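PDB 3OBB: NAD-dependent L-serine dehydrogenase from Pseudomonas aeruginosa, which catalyses the NAD-dependent oxidation of L-serine and methyl-L-serine, with low activity toward beta-hydroxyisobutyrate, and assembles as a homotetramer. Local coordinates for residues L29-L34 / A45-A50; T91-C96 / R114-L119; L135-G140 / P151-M156; E189-G194 / V203-M208; R235-G240 / D286-Q291. All blocks are in the same frame, centred on the assembly; numbering follows the deposited sequence.

Interaction 1 of 5, residues L29-L34 / A45-A50; sequences LNVFDL and AGASAA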
# COMPACT_ATOMS: atom_id res chain seq x y z
N LEU A 29 -7.33 -20.37 43.22
CA LEU A 29 -6.30 -19.65 42.51
C LEU A 29 -5.38 -18.94 43.48
O LEU A 29 -5.84 -18.32 44.42
CB LEU A 29 -6.89 -18.61 41.54
CG LEU A 29 -7.92 -18.86 40.41
CD1 LEU A 29 -7.61 -17.93 39.26
CD2 LEU A 29 -8.02 -20.27 39.88
N ASN A 30 -4.07 -19.03 43.22
CA ASN A 30 -3.10 -18.06 43.72
C ASN A 30 -2.81 -17.13 42.58
O ASN A 30 -2.51 -17.58 41.48
CB ASN A 30 -1.79 -18.73 44.16
CG ASN A 30 -2.02 -19.90 45.07
OD1 ASN A 30 -1.53 -21.01 44.80
ND2 ASN A 30 -2.78 -19.69 46.14
N VAL A 31 -2.89 -15.82 42.83
CA VAL A 31 -2.74 -14.84 41.75
C VAL A 31 -1.56 -13.90 41.98
O VAL A 31 -1.15 -13.64 43.12
CB VAL A 31 -4.06 -14.04 41.50
CG1 VAL A 31 -5.18 -14.99 41.09
CG2 VAL A 31 -4.50 -13.19 42.73
N PHE A 32 -0.98 -13.42 40.88
CA PHE A 32 0.01 -12.36 40.97
C PHE A 32 -0.10 -11.47 39.76
O PHE A 32 -0.31 -11.92 38.62
CB PHE A 32 1.47 -12.88 41.14
CG PHE A 32 2.47 -11.76 41.35
CD1 PHE A 32 3.27 -11.30 40.30
CD2 PHE A 32 2.55 -11.12 42.59
CE1 PHE A 32 4.18 -10.24 40.49
CE2 PHE A 32 3.44 -10.06 42.79
CZ PHE A 32 4.25 -9.62 41.73
N ASP A 33 0.02 -10.18 40.05
CA ASP A 33 0.13 -9.13 39.06
C ASP A 33 0.97 -8.00 39.66
O ASP A 33 1.10 -7.89 40.88
CB ASP A 33 -1.26 -8.60 38.71
CG ASP A 33 -1.24 -7.67 37.51
OD1 ASP A 33 -1.24 -8.18 36.37
OD2 ASP A 33 -1.18 -6.44 37.73
N LEU A 34 1.52 -7.16 38.79
CA LEU A 34 2.32 -6.00 39.21
C LEU A 34 1.52 -4.85 39.85
O LEU A 34 2.09 -3.99 40.50
CB LEU A 34 3.06 -5.46 37.98
CG LEU A 34 4.54 -5.69 37.66
CD1 LEU A 34 5.13 -6.99 38.22
CD2 LEU A 34 4.65 -5.62 36.15
N ALA A 45 -12.74 -11.60 45.27
CA ALA A 45 -13.60 -12.63 44.66
C ALA A 45 -13.26 -14.08 45.10
O ALA A 45 -13.87 -15.06 44.63
CB ALA A 45 -13.55 -12.50 43.18
N GLY A 46 -12.28 -14.22 45.99
CA GLY A 46 -11.94 -15.52 46.55
C GLY A 46 -10.57 -16.08 46.22
O GLY A 46 -10.25 -17.20 46.64
N ALA A 47 -9.77 -15.33 45.46
CA ALA A 47 -8.39 -15.74 45.19
C ALA A 47 -7.51 -15.54 46.44
O ALA A 47 -7.85 -14.76 47.33
CB ALA A 47 -7.82 -15.00 43.98
N SER A 48 -6.41 -16.29 46.52
CA SER A 48 -5.33 -15.96 47.44
C SER A 48 -4.27 -15.19 46.66
O SER A 48 -4.05 -15.45 45.46
CB SER A 48 -4.70 -17.21 48.10
OG SER A 48 -5.60 -18.31 48.09
N ALA A 49 -3.63 -14.23 47.33
CA ALA A 49 -2.60 -13.42 46.71
C ALA A 49 -1.27 -14.10 46.90
O ALA A 49 -0.95 -14.59 47.98
CB ALA A 49 -2.57 -12.02 47.30
N ALA A 50 -0.49 -14.15 45.84
CA ALA A 50 0.85 -14.70 45.96
C ALA A 50 1.83 -13.53 46.06
O ALA A 50 1.51 -12.42 45.64
CB ALA A 50 1.15 -15.56 44.76
O HOH W 1 -8.86 -19.40 45.49
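The beta-alpha-beta unit of strand 28-32, helix 36-44 and strand 48-49 closes where Asn30 and Val31 pair in parallel with Ser48 and Ala49, at one edge of the Rossmann sheet in this chain. Three backbone bonds join the strands. Ser48 N gives to Leu29 O at 3.0 Å, Val31 N to Ser48 O at 2.9 Å, and Ala50 N to Val31 O at 2.8 Å. Ser48 O also receives the CA-H of Asn30. On one face the Asn30 amide nitrogen ND2 lies 3.7 Å from Ser48 OG. On the other, Val31 reaches across with both methyls: CG1, anti to the carbonyl carbon (chi1 -61°), rests 3.9 Å from Ala47 CB, and CG2 sits near Ser48 O. Farther on, Ala50 O comes to the edge of the Phe32 ring, 3.5 Å from CD2. Gly46, with positive phi, ends helix 36-44 in a Schellman motif, and a water links its O to Leu29 N. Leu29 to Asp33 belong to the NAD(+)-binding segment; the position of Asp33, just after the second strand, is consistent with the acid that in many NAD-dependent Rossmann enzymes meets the adenosine ribose. Strand 5-9 pairs with the other side of strand 28-32. Helix 15-24 packs on Leu29, helix 36-44 covers Val31 and Ala49, and helix 53-57 touches Ala50.

Interaction 2 of 5, residues T91-C96 / R114-L119; sequences TLVLEC and RGLAML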
# COMPACT_ATOMS: atom_id res chain seq x y z
N THR A 91 3.11 -30.39 36.31
CA THR A 91 2.22 -29.25 36.14
C THR A 91 2.03 -28.83 34.68
O THR A 91 2.98 -28.83 33.88
CB THR A 91 2.60 -28.01 37.05
OG1 THR A 91 1.71 -26.91 36.78
CG2 THR A 91 4.04 -27.53 36.81
N LEU A 92 0.78 -28.53 34.35
CA LEU A 92 0.32 -28.01 33.05
C LEU A 92 0.54 -26.51 32.95
O LEU A 92 0.12 -25.77 33.84
CB LEU A 92 -1.19 -28.22 32.98
CG LEU A 92 -1.99 -28.48 31.72
CD1 LEU A 92 -3.41 -28.07 31.98
CD2 LEU A 92 -1.44 -27.78 30.49
N VAL A 93 1.18 -26.05 31.87
CA VAL A 93 1.34 -24.61 31.65
C VAL A 93 0.48 -24.16 30.47
O VAL A 93 0.56 -24.72 29.39
CB VAL A 93 2.81 -24.19 31.42
CG1 VAL A 93 2.92 -22.66 31.37
CG2 VAL A 93 3.71 -24.72 32.49
N LEU A 94 -0.37 -23.15 30.71
CA LEU A 94 -1.18 -22.49 29.67
C LEU A 94 -0.69 -21.05 29.48
O LEU A 94 -1.00 -20.19 30.29
CB LEU A 94 -2.66 -22.52 30.06
CG LEU A 94 -3.53 -23.78 29.85
CD1 LEU A 94 -2.73 -25.06 29.75
CD2 LEU A 94 -4.68 -23.96 30.85
N GLU A 95 0.08 -20.80 28.42
CA GLU A 95 0.56 -19.46 28.13
C GLU A 95 -0.36 -18.78 27.06
O GLU A 95 -0.32 -19.11 25.85
CB GLU A 95 2.03 -19.50 27.69
CG GLU A 95 2.82 -18.26 28.05
CD GLU A 95 2.07 -16.95 27.71
OE1 GLU A 95 1.64 -16.21 28.64
OE2 GLU A 95 1.90 -16.68 26.50
N CYS A 96 -1.17 -17.82 27.55
CA CYS A 96 -2.34 -17.28 26.83
C CYS A 96 -2.18 -15.84 26.40
O CYS A 96 -3.11 -15.24 25.89
CB CYS A 96 -3.61 -17.32 27.70
SG CYS A 96 -4.04 -18.95 28.27
N ARG A 114 12.48 -29.88 29.93
CA ARG A 114 12.38 -29.87 31.38
C ARG A 114 11.24 -30.80 31.92
O ARG A 114 10.90 -30.99 33.15
CB ARG A 114 12.17 -28.39 31.81
CG ARG A 114 11.85 -28.14 33.27
CD ARG A 114 12.01 -26.65 33.59
NE ARG A 114 13.42 -26.32 33.83
CZ ARG A 114 14.13 -25.49 33.04
NH1 ARG A 114 15.43 -25.30 33.36
NH2 ARG A 114 13.57 -24.86 31.94
N GLY A 115 10.44 -31.34 30.94
CA GLY A 115 9.37 -32.29 31.28
C GLY A 115 7.95 -31.72 31.44
O GLY A 115 7.06 -32.41 31.95
N LEU A 116 7.72 -30.49 31.02
CA LEU A 116 6.41 -29.87 31.25
C LEU A 116 5.48 -29.93 30.05
O LEU A 116 5.91 -29.76 28.92
CB LEU A 116 6.55 -28.43 31.73
CG LEU A 116 7.31 -28.19 33.04
CD1 LEU A 116 7.54 -26.69 33.16
CD2 LEU A 116 6.58 -28.73 34.27
N ALA A 117 4.20 -30.19 30.30
CA ALA A 117 3.15 -30.03 29.29
C ALA A 117 2.73 -28.57 29.19
O ALA A 117 2.13 -28.02 30.12
CB ALA A 117 1.97 -30.89 29.64
N MSE A 118 3.05 -27.95 28.05
CA MSE A 118 2.71 -26.55 27.77
C MSE A 118 1.86 -26.38 26.52
O MSE A 118 2.05 -27.07 25.52
CB MSE A 118 3.97 -25.69 27.66
CG MSE A 118 3.68 -24.27 27.12
SE MSE A 118 5.26 -23.13 27.03
CE MSE A 118 5.46 -22.77 28.91
N LEU A 119 0.92 -25.45 26.59
CA LEU A 119 0.15 -25.01 25.43
C LEU A 119 0.33 -23.50 25.24
O LEU A 119 0.42 -22.75 26.23
CB LEU A 119 -1.34 -25.31 25.65
CG LEU A 119 -1.78 -26.75 25.85
CD1 LEU A 119 -3.26 -26.78 26.17
CD2 LEU A 119 -1.44 -27.62 24.61
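Val93 and Met118 meet in the tight middle of a parallel strand pair, with CA atoms 4.5 Å apart. Three backbone bonds hold this part: Val93 N to Ala117 O at 2.8 Å and nearly straight (173°), Leu119 N to Val93 O, and Glu95 N to Leu119 O. The side chain of Met118, modelled as selenomethionine, runs straight through chi2 and then turns at chi3 (-74°), which carries CE to Val93 CG1 at 3.5 Å, the two side chains crossing at a slant. On the other face Leu94 and Leu119 lie side by side and point the same way, their CD1 atoms 4.0 Å apart. Toward the start of the strands the pair opens: the CA atoms of Thr91 and Leu116 are 6.5 Å apart. Here the Leu116 side chain does the joining, its CD2 lying 3.8 Å from Thr91 CG2 and 3.6 Å from Thr91 O. Thr91 and Ala117 are partly exposed, and the chain arrives from solvent through Arg114 and Gly115, the latter closing helix 101-112 in a Schellman motif. This beta-alpha-beta crossover belongs to the nucleotide-binding domain; helices 70-78 and 101-112 cover the Val93 and Met118 face, helix 143-156 that of Leu92, Leu94 and Leu119. Across the contact, backbone polar groups pair with one another and the side chains meet almost wholly through hydrocarbon. Glu95 is the exception, buried with OE1 bonded to Ser65 OG and Ser97 OG, two hydroxyls that probably offset part of the cost of burying the acid, ionised or not.

Interaction 3 of 5, residues L135-G140 / P151-M156; sequences LTFMVG and PLFEAM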
# COMPACT_ATOMS: atom_id res chain seq x y z
N LEU A 135 -14.74 -16.50 25.41
CA LEU A 135 -13.52 -16.32 24.64
C LEU A 135 -13.28 -17.46 23.67
O LEU A 135 -13.64 -18.60 23.92
CB LEU A 135 -12.32 -16.23 25.60
CG LEU A 135 -12.19 -15.00 26.46
CD1 LEU A 135 -10.98 -15.18 27.40
CD2 LEU A 135 -12.07 -13.75 25.59
N THR A 136 -12.63 -17.19 22.56
CA THR A 136 -12.11 -18.32 21.79
C THR A 136 -10.64 -18.53 22.10
O THR A 136 -9.89 -17.58 22.26
CB THR A 136 -12.52 -18.38 20.27
OG1 THR A 136 -11.39 -18.66 19.40
CG2 THR A 136 -13.23 -17.16 19.86
N PHE A 137 -10.26 -19.78 22.26
CA PHE A 137 -8.88 -20.10 22.45
C PHE A 137 -8.36 -20.69 21.19
O PHE A 137 -9.05 -21.48 20.55
CB PHE A 137 -8.71 -21.08 23.61
CG PHE A 137 -8.98 -20.48 24.95
CD1 PHE A 137 -10.28 -20.47 25.48
CD2 PHE A 137 -7.94 -19.92 25.70
CE1 PHE A 137 -10.54 -19.94 26.73
CE2 PHE A 137 -8.18 -19.38 26.96
CZ PHE A 137 -9.48 -19.40 27.49
N MSE A 138 -7.14 -20.31 20.84
CA MSE A 138 -6.44 -20.88 19.69
C MSE A 138 -5.17 -21.53 20.19
O MSE A 138 -4.25 -20.88 20.68
CB MSE A 138 -6.14 -19.80 18.66
CG MSE A 138 -7.39 -19.11 18.18
SE MSE A 138 -6.98 -17.59 17.04
CE MSE A 138 -8.77 -16.93 16.69
N VAL A 139 -5.13 -22.85 20.08
CA VAL A 139 -4.24 -23.64 20.91
C VAL A 139 -3.20 -24.38 20.08
O VAL A 139 -3.56 -25.13 19.18
CB VAL A 139 -5.07 -24.65 21.72
CG1 VAL A 139 -4.20 -25.57 22.55
CG2 VAL A 139 -6.05 -23.89 22.61
N GLY A 140 -1.93 -24.16 20.39
CA GLY A 140 -0.85 -24.99 19.86
C GLY A 140 -0.27 -25.89 20.93
O GLY A 140 -0.20 -25.50 22.09
N PRO A 151 -11.18 -28.68 30.54
CA PRO A 151 -12.14 -28.11 31.50
C PRO A 151 -11.82 -26.67 31.92
O PRO A 151 -12.74 -25.94 32.31
CB PRO A 151 -12.03 -29.04 32.71
CG PRO A 151 -11.53 -30.34 32.16
CD PRO A 151 -10.63 -29.97 31.02
N LEU A 152 -10.55 -26.27 31.84
CA LEU A 152 -10.13 -24.91 32.18
C LEU A 152 -10.48 -23.89 31.09
O LEU A 152 -10.89 -22.76 31.40
CB LEU A 152 -8.62 -24.84 32.47
CG LEU A 152 -8.10 -25.53 33.72
CD1 LEU A 152 -6.59 -25.57 33.66
CD2 LEU A 152 -8.55 -24.78 34.94
N PHE A 153 -10.29 -24.30 29.84
CA PHE A 153 -10.67 -23.52 28.66
C PHE A 153 -12.17 -23.36 28.59
O PHE A 153 -12.67 -22.29 28.26
CB PHE A 153 -10.21 -24.22 27.39
CG PHE A 153 -8.73 -24.19 27.17
CD1 PHE A 153 -8.08 -25.29 26.63
CD2 PHE A 153 -7.99 -23.07 27.49
CE1 PHE A 153 -6.70 -25.27 26.39
CE2 PHE A 153 -6.61 -23.04 27.28
CZ PHE A 153 -5.97 -24.15 26.71
N GLU A 154 -12.89 -24.44 28.89
CA GLU A 154 -14.35 -24.41 28.98
C GLU A 154 -14.89 -23.49 30.08
O GLU A 154 -15.99 -22.97 29.96
CB GLU A 154 -14.89 -25.81 29.14
CG GLU A 154 -14.53 -26.69 27.97
CD GLU A 154 -15.27 -27.99 27.95
OE1 GLU A 154 -15.92 -28.32 28.96
OE2 GLU A 154 -15.21 -28.69 26.92
N ALA A 155 -14.11 -23.26 31.12
CA ALA A 155 -14.51 -22.34 32.16
C ALA A 155 -14.32 -20.88 31.73
O ALA A 155 -15.09 -20.00 32.12
CB ALA A 155 -13.72 -22.62 33.42
N MSE A 156 -13.26 -20.63 30.95
CA MSE A 156 -12.93 -19.25 30.55
C MSE A 156 -13.47 -18.85 29.18
O MSE A 156 -13.46 -17.66 28.83
CB MSE A 156 -11.42 -19.02 30.58
CG MSE A 156 -10.79 -18.94 31.97
SE MSE A 156 -8.81 -18.89 31.77
CE MSE A 156 -8.50 -20.68 31.04
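Phe137 and Phe153 make the heart of this contact between strand 135-140 and the end of helix 143-156. Phe153 CD2 stands 3.5 Å above the plane of the Phe137 ring, over its centre, but the ring planes are inclined by 43° and the centroids lie 4.7 Å apart, so the pair is oblique. Phe153 in turn receives Val139 CG2, 4.1 Å from its CE1 and CZ atoms. The far end of the Phe137 ring meets Met156, a selenomethionine that crosses it at about a right angle: Phe137 CZ lies 3.7 Å from Met156 CB, and Met156 CE comes back toward CZ because its chain bends at chi3 (-66°). Backbone oxygens also touch the apolar groups. Phe137 CE1 is 3.5 Å from Phe153 O, and Leu135 CB is 3.7 Å from Met156 O. In the second shell, strand 135-140 is held antiparallel to strand 117-124 and parallel to strand 159-164, whose Ile160 touches Phe153; Ala121 and Val123 support Phe153 and Phe137. Met18 and Leu22 of helix 15-24, in the NAD(+)-binding segment, back Met156. The reverse face of the strand, through Thr136 and Met138, packs on Ser211 and Ile207 of a second subunit. The strand and helix open the last beta-alpha-beta unit of the nucleotide-binding domain. No hydrogen bond crosses between the segments, and all the residues that touch are buried, consistent with apolar burial and shape fit being the main contribution of this contact.

Interaction 4 of 5, residues E189-G194 / V203-M208; sequences EAMALG and VLAEIM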
# COMPACT_ATOMS: atom_id res chain seq x y z
N GLU A 189 -13.20 2.45 5.06
CA GLU A 189 -12.95 3.18 3.83
C GLU A 189 -14.14 3.05 2.87
O GLU A 189 -14.46 4.00 2.13
CB GLU A 189 -11.64 2.71 3.18
CG GLU A 189 -11.78 1.67 2.11
CD GLU A 189 -10.41 1.27 1.47
OE1 GLU A 189 -9.35 1.74 1.95
OE2 GLU A 189 -10.43 0.49 0.49
N ALA A 190 -14.78 1.88 2.88
CA ALA A 190 -15.96 1.64 2.04
C ALA A 190 -17.13 2.48 2.53
O ALA A 190 -17.80 3.14 1.74
CB ALA A 190 -16.33 0.16 2.02
N MSE A 191 -17.36 2.51 3.85
CA MSE A 191 -18.44 3.32 4.45
C MSE A 191 -18.27 4.80 4.10
O MSE A 191 -19.23 5.48 3.73
CB MSE A 191 -18.45 3.17 5.99
CG MSE A 191 -18.86 1.77 6.53
SE MSE A 191 -20.72 1.33 6.10
CE MSE A 191 -21.62 2.83 7.00
N ALA A 192 -17.05 5.29 4.20
CA ALA A 192 -16.74 6.70 3.96
C ALA A 192 -16.92 7.04 2.48
O ALA A 192 -17.48 8.07 2.13
CB ALA A 192 -15.31 7.02 4.44
N LEU A 193 -16.47 6.13 1.62
CA LEU A 193 -16.66 6.32 0.17
C LEU A 193 -18.18 6.43 -0.19
O LEU A 193 -18.61 7.36 -0.90
CB LEU A 193 -15.96 5.20 -0.59
CG LEU A 193 -16.04 5.19 -2.13
CD1 LEU A 193 -15.57 6.55 -2.73
CD2 LEU A 193 -15.28 3.97 -2.72
N GLY A 194 -18.97 5.46 0.29
CA GLY A 194 -20.42 5.48 0.04
C GLY A 194 -21.10 6.75 0.53
O GLY A 194 -21.81 7.43 -0.23
N VAL A 203 -27.97 2.33 5.38
CA VAL A 203 -28.41 1.61 4.20
C VAL A 203 -27.23 0.90 3.55
O VAL A 203 -27.32 -0.28 3.23
CB VAL A 203 -29.10 2.53 3.15
CG1 VAL A 203 -29.47 1.72 1.90
CG2 VAL A 203 -30.35 3.26 3.75
N LEU A 204 -26.13 1.62 3.35
CA LEU A 204 -24.91 1.03 2.81
C LEU A 204 -24.36 -0.11 3.67
O LEU A 204 -23.97 -1.14 3.11
CB LEU A 204 -23.84 2.10 2.59
CG LEU A 204 -22.51 1.53 2.13
CD1 LEU A 204 -22.57 0.88 0.71
CD2 LEU A 204 -21.42 2.59 2.20
N ALA A 205 -24.33 0.09 5.00
CA ALA A 205 -23.90 -0.95 5.95
C ALA A 205 -24.72 -2.23 5.78
O ALA A 205 -24.15 -3.32 5.73
CB ALA A 205 -23.99 -0.45 7.42
N GLU A 206 -26.04 -2.10 5.69
CA GLU A 206 -26.90 -3.29 5.59
C GLU A 206 -26.62 -4.02 4.26
O GLU A 206 -26.52 -5.26 4.23
CB GLU A 206 -28.40 -2.96 5.77
CG GLU A 206 -29.30 -4.22 5.62
CD GLU A 206 -30.81 -3.99 5.36
OE1 GLU A 206 -31.24 -2.81 5.21
OE2 GLU A 206 -31.55 -5.01 5.28
N ILE A 207 -26.50 -3.26 3.17
CA ILE A 207 -26.29 -3.85 1.84
C ILE A 207 -25.01 -4.68 1.80
O ILE A 207 -25.02 -5.85 1.40
CB ILE A 207 -26.31 -2.77 0.73
CG1 ILE A 207 -27.73 -2.29 0.46
CG2 ILE A 207 -25.73 -3.27 -0.57
CD1 ILE A 207 -27.82 -0.92 -0.18
N MSE A 208 -23.92 -4.09 2.29
CA MSE A 208 -22.62 -4.75 2.24
C MSE A 208 -22.56 -5.91 3.19
O MSE A 208 -22.00 -6.96 2.83
CB MSE A 208 -21.47 -3.77 2.50
CG MSE A 208 -21.36 -2.70 1.44
SE MSE A 208 -19.69 -1.73 1.51
CE MSE A 208 -19.82 -1.06 3.36
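Met191 and Met208, both selenomethionines, approach each other obliquely between two helices, with the SE of Met191 3.7 Å from the CE of Met208. Met191 CB does not itself aim at the other helix; the bend at chi2 (-65°) brings SE in against it, and a further bend at chi3 sets CE near Ala205 CB. SE of Met191 lies 3.9 Å from Ala205 CA and close to Ala205 CB. Met208 points more directly across, and its end rests on a methyl: Ala190 CB is 3.9 Å from both SE and CE of Met208. The segments belong to helices 168-196 and 201-209 of the helical C-terminal domain, joined by a short connection; helix 168-196 also carries the active-site Lys173 near its start. The axes of segments 189-194 and 203-208 run 132° apart and approach to 10.2 Å. Nearer the connection between the helices, Leu204 makes the contact. Its CG is anti to the backbone N (chi1 175°), and CD2 projects onto the first helix, 3.7 Å from Ala190 O and 3.7 Å from Gly194 CA. Gly194, without a side chain, lets that methyl lie directly on its backbone. Outside, Gln291 and Trp224 pack on Met191. A second subunit packs against other sides of both helices: the Glu189 carboxylate receives bonds from the backbone N atoms of Met266 and Gly267 of that subunit, and Ile207 packs against its Phe161.

Interaction 5 of 5, residues R235-G240 / D286-Q291; sequences RDYSGG and DFSVVQ. With ACT (acetate ion), chain D.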
# COMPACT_ATOMS: atom_id res chain seq x y z
N ARG A 235 -19.85 5.84 20.55
CA ARG A 235 -19.49 6.51 21.81
C ARG A 235 -18.06 7.01 21.70
O ARG A 235 -17.23 6.85 22.62
CB ARG A 235 -19.65 5.56 23.01
CG ARG A 235 -18.89 4.25 22.85
CD ARG A 235 -19.15 3.30 24.02
NE ARG A 235 -18.18 2.20 24.03
CZ ARG A 235 -18.36 1.01 23.48
NH1 ARG A 235 -19.49 0.70 22.83
NH2 ARG A 235 -17.40 0.12 23.57
N ASP A 236 -17.76 7.59 20.53
CA ASP A 236 -16.51 8.29 20.32
C ASP A 236 -15.29 7.37 20.44
O ASP A 236 -14.23 7.78 20.93
CB ASP A 236 -16.39 9.43 21.33
CG ASP A 236 -16.25 10.78 20.66
OD1 ASP A 236 -15.40 10.89 19.72
OD2 ASP A 236 -17.04 11.69 21.04
N TYR A 237 -15.45 6.11 20.03
CA TYR A 237 -14.36 5.16 20.06
C TYR A 237 -13.72 4.99 21.44
O TYR A 237 -12.56 4.68 21.52
CB TYR A 237 -13.31 5.55 18.99
CG TYR A 237 -13.95 5.67 17.62
CD1 TYR A 237 -14.35 6.91 17.14
CD2 TYR A 237 -14.24 4.53 16.85
CE1 TYR A 237 -14.98 7.04 15.92
CE2 TYR A 237 -14.86 4.66 15.60
CZ TYR A 237 -15.22 5.93 15.14
OH TYR A 237 -15.84 6.10 13.93
N SER A 238 -14.49 5.15 22.53
CA SER A 238 -13.98 4.82 23.87
C SER A 238 -14.14 3.31 24.11
O SER A 238 -15.10 2.70 23.61
CB SER A 238 -14.75 5.58 24.95
OG SER A 238 -16.14 5.25 24.87
N GLY A 239 -13.23 2.73 24.88
CA GLY A 239 -13.28 1.32 25.25
C GLY A 239 -12.94 0.42 24.10
O GLY A 239 -12.13 0.79 23.24
N GLY A 240 -13.58 -0.76 24.04
CA GLY A 240 -13.32 -1.75 23.00
C GLY A 240 -11.90 -2.31 23.01
O GLY A 240 -11.41 -2.77 24.01
N ASP A 286 -10.68 2.76 20.71
CA ASP A 286 -11.00 1.48 20.09
C ASP A 286 -10.44 1.45 18.65
O ASP A 286 -10.46 2.48 17.95
CB ASP A 286 -12.51 1.27 20.04
CG ASP A 286 -12.87 0.06 19.19
OD1 ASP A 286 -12.64 -1.08 19.69
OD2 ASP A 286 -13.33 0.26 18.01
N PHE A 287 -9.96 0.29 18.20
CA PHE A 287 -9.27 0.21 16.91
C PHE A 287 -10.16 0.65 15.73
O PHE A 287 -9.63 1.00 14.69
CB PHE A 287 -8.66 -1.20 16.68
CG PHE A 287 -9.69 -2.27 16.40
CD1 PHE A 287 -10.68 -2.59 17.34
CD2 PHE A 287 -9.70 -2.93 15.16
CE1 PHE A 287 -11.64 -3.59 17.08
CE2 PHE A 287 -10.64 -3.93 14.87
CZ PHE A 287 -11.61 -4.26 15.83
N SER A 288 -11.49 0.62 15.87
CA SER A 288 -12.34 1.13 14.77
C SER A 288 -12.23 2.65 14.55
O SER A 288 -12.76 3.17 13.56
CB SER A 288 -13.80 0.64 14.88
OG SER A 288 -14.50 1.23 15.97
N VAL A 289 -11.51 3.34 15.43
CA VAL A 289 -11.16 4.77 15.29
C VAL A 289 -10.42 5.06 13.97
O VAL A 289 -10.36 6.22 13.49
CB VAL A 289 -10.34 5.28 16.51
CG1 VAL A 289 -8.84 4.84 16.41
CG2 VAL A 289 -10.48 6.79 16.66
N VAL A 290 -9.96 3.99 13.33
CA VAL A 290 -9.38 4.09 12.00
C VAL A 290 -10.37 4.81 11.06
O VAL A 290 -9.93 5.44 10.11
CB VAL A 290 -8.92 2.68 11.48
CG1 VAL A 290 -10.11 1.82 11.05
CG2 VAL A 290 -7.86 2.78 10.39
N GLN A 291 -11.67 4.73 11.36
CA GLN A 291 -12.72 5.48 10.63
C GLN A 291 -12.37 6.96 10.43
O GLN A 291 -12.68 7.53 9.40
CB GLN A 291 -14.11 5.35 11.33
CG GLN A 291 -15.31 5.86 10.47
CD GLN A 291 -15.50 5.05 9.18
OE1 GLN A 291 -16.19 4.03 9.18
NE2 GLN A 291 -14.90 5.50 8.10
C ACT D . -16.04 -1.91 25.99
O ACT D . -15.28 -0.93 25.87
OXT ACT D . -17.18 -1.63 26.40
CH3 ACT D . -15.66 -3.33 25.66
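Tyr237 of the loop 235-240 packs its side chain obliquely against the 3-10 segment 287-289. At its root CB meets the Val289 branch, 3.9 Å from CG2. CG of Tyr237 is anti to the carbonyl carbon (chi1 -55°), which starts the ring out beside Val289. The CA of Val289 stands over one face of the ring, offset toward the rim and 3.8 Å from the centroid, a CH-pi contact. Along one side of the ring CD2 comes 3.3 Å from Val289 N and also reaches Ser288 OG, which lies at the edge in the ring plane; CE2 passes 3.3 Å from Ser288 O. At the tip Tyr237 OH lies 3.2 Å from Gln291 CB. It is hydrogen-bonded to Pro223 O and Gln298 NE2, so this buried hydroxyl is satisfied. The Tyr237 backbone adds the one hydrogen bond between the segments: its O takes Asp286 N at 2.8 Å. Asp286 starts an Asx turn, its OD2 accepting Ser288 N from above the carboxylate plane. OD1 accepts from Tyr221 OH and Phe241 N and lies 3.4 Å from Gly240 CA. Beyond, an acetate ion, probably from the crystallisation liquor, is modelled against Gly240 N, at a distance too short to be relied on. These loops belong to the helical C-terminal domain: 235-240 precedes helix 243-260 and 286-291 leads into helix 291-294. Phe287 and Ser288 press on Met184 of helix 168-196, while Val289 and Val290 touch Leu277 of helix 265-279.

How the interactions relate
Interactions 1, 2 and 3 share the one sheet of the nucleotide-binding domain. The centres of interactions 1 and 2 are about 20 Å apart without touching, whereas interactions 2 and 3 meet directly: Leu119 CD1 lies 3.8 Å from Phe153 CE1, and Leu94 CD2 3.8 Å from Leu152 CD1. Interactions 4 and 5 belong to the C-terminal domain and join through Gln291, whose NE2 is 4.0 Å from Ala192 CB. Nearest the active site, the Leu135 side chain of interaction 3 is about 9 Å from that of Lys173. A bound EPE buffer molecule comes within about 4 Å of Gly240 of interaction 5 (nearest atoms). Interaction 4 is remote, its centre about 47 Å from that of interaction 1; like interaction 3 it touches a second subunit.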